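Local structure of mRNA export factor (4YXP) at residues B[53-58]-B[82-87]. The protein regulates viral gene expression after infection, inhibiting host splicing and mediating nuclear export of intronless viral mRNAs, with this chain being its folded, dimer-forming C-terminal part. Numbering follows the deposited sequence.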
# COMPACT_ATOMS: atom_id res chain seq x y z
N SER B 53 28.42 -12.50 15.67
CA SER B 53 26.96 -12.52 15.70
C SER B 53 26.44 -13.53 14.69
O SER B 53 26.85 -13.51 13.53
CB SER B 53 26.39 -11.13 15.39
OG SER B 53 24.98 -11.19 15.22
N PRO B 54 25.52 -14.41 15.11
CA PRO B 54 24.90 -15.30 14.12
C PRO B 54 23.98 -14.54 13.16
O PRO B 54 23.49 -15.12 12.19
CB PRO B 54 24.10 -16.28 14.98
CG PRO B 54 23.78 -15.52 16.22
CD PRO B 54 24.97 -14.63 16.47
N TRP B 55 23.75 -13.26 13.43
CA TRP B 55 22.88 -12.44 12.59
C TRP B 55 23.67 -11.58 11.61
O TRP B 55 23.10 -10.73 10.93
CB TRP B 55 22.01 -11.53 13.47
CG TRP B 55 21.09 -12.26 14.38
CD1 TRP B 55 21.32 -12.59 15.69
CD2 TRP B 55 19.79 -12.76 14.07
NE1 TRP B 55 20.24 -13.27 16.20
CE2 TRP B 55 19.28 -13.38 15.23
CE3 TRP B 55 19.00 -12.75 12.91
CZ2 TRP B 55 18.03 -13.98 15.27
CZ3 TRP B 55 17.75 -13.34 12.96
CH2 TRP B 55 17.27 -13.95 14.13
N ALA B 56 24.98 -11.79 11.55
CA ALA B 56 25.86 -10.95 10.74
C ALA B 56 25.35 -10.75 9.31
O ALA B 56 25.44 -9.64 8.78
CB ALA B 56 27.27 -11.54 10.72
N PRO B 57 24.82 -11.80 8.67
CA PRO B 57 24.34 -11.64 7.29
C PRO B 57 23.23 -10.58 7.12
O PRO B 57 23.19 -9.93 6.07
CB PRO B 57 23.80 -13.03 6.95
CG PRO B 57 24.61 -13.95 7.79
CD PRO B 57 24.81 -13.22 9.08
N VAL B 58 22.36 -10.42 8.10
CA VAL B 58 21.26 -9.46 7.99
C VAL B 58 21.55 -8.16 8.75
O VAL B 58 20.70 -7.28 8.81
CB VAL B 58 19.92 -10.07 8.46
CG1 VAL B 58 19.50 -11.21 7.54
CG2 VAL B 58 20.01 -10.55 9.91
N GLY B 82 17.30 -14.96 19.29
CA GLY B 82 16.59 -13.69 19.38
C GLY B 82 17.23 -12.66 20.30
O GLY B 82 17.44 -11.52 19.90
N PRO B 83 17.54 -13.06 21.54
CA PRO B 83 18.14 -12.11 22.49
C PRO B 83 19.40 -11.42 21.96
O PRO B 83 19.63 -10.26 22.28
CB PRO B 83 18.46 -13.00 23.70
CG PRO B 83 17.41 -14.05 23.65
CD PRO B 83 17.22 -14.34 22.18
N SER B 84 20.19 -12.13 21.16
CA SER B 84 21.42 -11.56 20.59
C SER B 84 21.11 -10.39 19.67
O SER B 84 21.72 -9.32 19.77
CB SER B 84 22.20 -12.64 19.83
OG SER B 84 23.32 -12.09 19.17
N LEU B 85 20.17 -10.59 18.75
CA LEU B 85 19.81 -9.54 17.81
C LEU B 85 19.20 -8.36 18.57
O LEU B 85 19.47 -7.20 18.27
CB LEU B 85 18.83 -10.07 16.76
CG LEU B 85 18.38 -9.09 15.67
CD1 LEU B 85 19.56 -8.66 14.82
CD2 LEU B 85 17.28 -9.70 14.81
N TYR B 86 18.38 -8.69 19.57
CA TYR B 86 17.74 -7.69 20.42
C TYR B 86 18.79 -6.80 21.05
O TYR B 86 18.67 -5.58 21.05
CB TYR B 86 16.90 -8.40 21.50
CG TYR B 86 16.15 -7.50 22.45
CD1 TYR B 86 16.81 -6.78 23.44
CD2 TYR B 86 14.77 -7.39 22.38
CE1 TYR B 86 16.12 -5.97 24.32
CE2 TYR B 86 14.07 -6.58 23.26
CZ TYR B 86 14.75 -5.87 24.23
OH TYR B 86 14.06 -5.07 25.11
N ARG B 87 19.84 -7.44 21.57
CA ARG B 87 20.93 -6.74 22.23
C ARG B 87 21.66 -5.82 21.25
O ARG B 87 22.05 -4.70 21.60
CB ARG B 87 21.90 -7.77 22.83
CG ARG B 87 22.72 -7.27 24.00
CD ARG B 87 23.14 -8.41 24.92
NE ARG B 87 24.02 -9.38 24.26
CZ ARG B 87 23.70 -10.65 23.98
NH1 ARG B 87 22.51 -11.15 24.31
NH2 ARG B 87 24.59 -11.43 23.38
O HOH W 1 23.55 -9.97 17.22
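W55 lays one face of its indole across L85, a worked example of how a tryptophan in an irregular segment can dock on a helix by a CH-pi contact. The side chain leaves a type I turn, S53 to A56, with CG anti to the carbonyl carbon (chi1 -62°), which carries that atom toward helix 75-91. W55 CB lies 4.0 Å from L85 CD1, and W55 CG is equally near that methyl and L85 CB, both above the same face. Farther out, S84 OG lies at the ring edge by W55 CD1, and W55 NE1 is 3.5 Å from L85 CB. That methylene stands over the five-membered ring of W55, 3.6 Å from its centroid and 11° off the ring normal. On the six-membered ring, CE3 and CZ3 meet L85 CD2. Close to the ring plane, W55 CZ2 comes within 4.2 Å of G82 N. L85 CB and both of its methyls thus share one indole face, the two side chains crossing at about a right angle. The NE1 hydrogen is used as well: it bonds to the carbonyl O of H81, one residue before G82, tying the ring to the helix that it packs on.

A polar link runs beside this apolar one. S53 OG accepts a bond from W55 N (3.0 Å), forming an ST turn, and is hydrogen-bonded to a water at 2.7 Å. The same water reaches S84 OG at 2.9 Å, bridging two hydroxyls that do not bond directly.

The contact joins the segment leading into the short helix 56-59 to the middle of helix 75-91, away from the zinc site. L85 also touches L59 of helix 56-59 and W125 of helix 112-132, while Y268 of the second subunit packs on both W55 and L85, placing the pair at the interface of the intertwined dimer.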